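Local coordinates for development-specific protein S (Myxococcus xanthus, PDB 1NPS), which assembles on the surface of myxospores in the presence of calcium ions, its N-terminal beta/gamma-crystallin domain binding two of them, at residues D55-D60 against S80-S85. Numbering follows the deposited sequence.
Sequences DGFAGD and SIRVIS
The Phe57 ring meets strand 80-85 along its CD1-CE1 side: the carbonyl O of Ile81 lies at the edge, near the ring plane, 3.5 Å from CE1, while the aliphatic part of Arg82 approaches obliquely, its CG 3.3 Å from Phe57 CD1. The two side chains cross at about a right angle. With ring and guanidinium planes 83° apart and CG and CD doing the touching, this is contact with the methylene stem, not a cation-pi stack. A bend at chi3 carries the guanidinium along the strand, away from the ring and toward Ile84; one of its faces takes Ile84 CD1, 4.0 Å above the plane, and its NE is hydrogen-bonded to Asn22 OD1 on neighbouring strand 21-23.

At the backbone of the same aromatic residue, Phe57 N donates to Ser80 OG at 2.9 Å, somewhat bent at 143°. Ser80 carries its OG between its own backbone N and carbonyl carbon (chi1 61°), under the turn, where the same oxygen also hydrogen-bonds to Asn54 O. One step earlier, Gly56 N binds Asp55 OD1 at 2.9 Å from above the carboxylate plane, and that oxygen also accepts from Arg25 N.

The loop thus folds over the start of strand 80-85 within the second Greek key motif, as the folded hairpin of beta/gamma-crystallins does. One buried serine hydroxyl bridges two backbone groups of the turn, consistent with fixing its shape beside the calcium site to which adjacent Ser79 and nearby Gln53 belong, while the Phe57 ring and the Arg82 methylenes add nonpolar contact beside the hydrogen bond.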
loop_
_atom_site.group_PDB
_atom_site.type_symbol
_atom_site.label_atom_id
_atom_site.label_comp_id
_atom_site.label_asym_id
_atom_site.label_seq_id
_atom_site.Cartn_x
_atom_site.Cartn_y
_atom_site.Cartn_z
ATOM N N ASP A 55 -11.464 -0.224 5.467
ATOM C CA ASP A 55 -11.657 -1.326 4.533
ATOM C C ASP A 55 -12.704 -0.814 3.527
ATOM O O ASP A 55 -13.396 0.169 3.788
ATOM C CB ASP A 55 -12.198 -2.539 5.306
ATOM C CG ASP A 55 -12.167 -3.839 4.497
ATOM O OD1 ASP A 55 -11.602 -3.864 3.382
ATOM O OD2 ASP A 55 -12.718 -4.842 4.999
ATOM N N GLY A 56 -12.815 -1.462 2.377
ATOM C CA GLY A 56 -13.803 -1.027 1.407
ATOM C C GLY A 56 -13.453 0.223 0.628
ATOM O O GLY A 56 -14.352 0.913 0.116
ATOM N N PHE A 57 -12.167 0.553 0.561
ATOM C CA PHE A 57 -11.716 1.707 -0.210
ATOM C C PHE A 57 -12.384 3.019 0.217
ATOM O O PHE A 57 -12.813 3.810 -0.608
ATOM C CB PHE A 57 -11.944 1.427 -1.712
ATOM C CG PHE A 57 -11.601 0.007 -2.110
ATOM C CD1 PHE A 57 -10.275 -0.417 -2.124
ATOM C CD2 PHE A 57 -12.606 -0.927 -2.343
ATOM C CE1 PHE A 57 -9.950 -1.753 -2.352
ATOM C CE2 PHE A 57 -12.300 -2.254 -2.570
ATOM C CZ PHE A 57 -10.958 -2.672 -2.571
ATOM N N ALA A 58 -12.452 3.252 1.517
ATOM C CA ALA A 58 -13.067 4.465 2.021
ATOM C C ALA A 58 -12.221 5.076 3.121
ATOM O O ALA A 58 -11.277 4.450 3.597
ATOM C CB ALA A 58 -14.452 4.151 2.552
ATOM N N GLY A 59 -12.562 6.308 3.498
ATOM C CA GLY A 59 -11.882 7.009 4.577
ATOM C C GLY A 59 -10.775 7.945 4.157
ATOM O O GLY A 59 -10.704 8.387 3.003
ATOM N N ASP A 60 -9.941 8.321 5.118
ATOM C CA ASP A 60 -8.809 9.172 4.802
ATOM C C ASP A 60 -7.921 8.285 3.906
ATOM O O ASP A 60 -7.929 7.055 4.022
ATOM C CB ASP A 60 -8.079 9.588 6.086
ATOM C CG ASP A 60 -7.123 10.760 5.873
ATOM O OD1 ASP A 60 -7.069 11.326 4.750
ATOM O OD2 ASP A 60 -6.417 11.115 6.846
ATOM N N SER A 80 -7.206 -1.037 3.293
ATOM C CA SER A 80 -7.536 -1.464 1.934
ATOM C C SER A 80 -6.644 -0.692 0.965
ATOM O O SER A 80 -6.111 0.373 1.320
ATOM C CB SER A 80 -9.044 -1.349 1.622
ATOM O OG SER A 80 -9.539 -0.023 1.724
ATOM N N ILE A 81 -6.407 -1.267 -0.214
ATOM C CA ILE A 81 -5.515 -0.660 -1.212
ATOM C C ILE A 81 -5.969 -0.946 -2.656
ATOM O O ILE A 81 -6.475 -2.031 -2.958
ATOM C CB ILE A 81 -4.047 -1.256 -1.099
ATOM C CG1 ILE A 81 -3.493 -1.130 0.325
ATOM C CG2 ILE A 81 -3.096 -0.570 -2.080
ATOM C CD1 ILE A 81 -2.141 -1.844 0.534
ATOM N N ARG A 82 -5.796 0.041 -3.534
ATOM C CA ARG A 82 -6.100 -0.111 -4.962
ATOM C C ARG A 82 -4.787 0.208 -5.687
ATOM O O ARG A 82 -4.211 1.279 -5.492
ATOM C CB ARG A 82 -7.197 0.864 -5.425
ATOM C CG ARG A 82 -8.562 0.653 -4.758
ATOM C CD ARG A 82 -9.663 1.503 -5.401
ATOM N NE ARG A 82 -9.693 1.303 -6.846
ATOM C CZ ARG A 82 -9.941 2.249 -7.747
ATOM N NH1 ARG A 82 -10.245 3.484 -7.370
ATOM N NH2 ARG A 82 -9.915 1.940 -9.037
ATOM N N VAL A 83 -4.241 -0.763 -6.401
ATOM C CA VAL A 83 -2.998 -0.557 -7.142
ATOM C C VAL A 83 -3.433 -0.339 -8.577
ATOM O O VAL A 83 -4.091 -1.187 -9.165
ATOM C CB VAL A 83 -2.048 -1.768 -6.999
ATOM C CG1 VAL A 83 -0.760 -1.542 -7.802
ATOM C CG2 VAL A 83 -1.734 -2.001 -5.505
ATOM N N ILE A 84 -3.044 0.789 -9.149
ATOM C CA ILE A 84 -3.493 1.121 -10.488
ATOM C C ILE A 84 -2.395 1.378 -11.514
ATOM O O ILE A 84 -1.475 2.137 -11.245
ATOM C CB ILE A 84 -4.424 2.366 -10.407
ATOM C CG1 ILE A 84 -5.505 2.138 -9.339
ATOM C CG2 ILE A 84 -5.061 2.631 -11.758
ATOM C CD1 ILE A 84 -6.106 3.382 -8.775
ATOM N N SER A 85 -2.517 0.757 -12.688
ATOM C CA SER A 85 -1.569 0.929 -13.796
ATOM C C SER A 85 -1.721 2.312 -14.432
ATOM O O SER A 85 -2.813 2.701 -14.843
ATOM C CB SER A 85 -1.823 -0.099 -14.895
ATOM O OG SER A 85 -1.817 -1.411 -14.386
#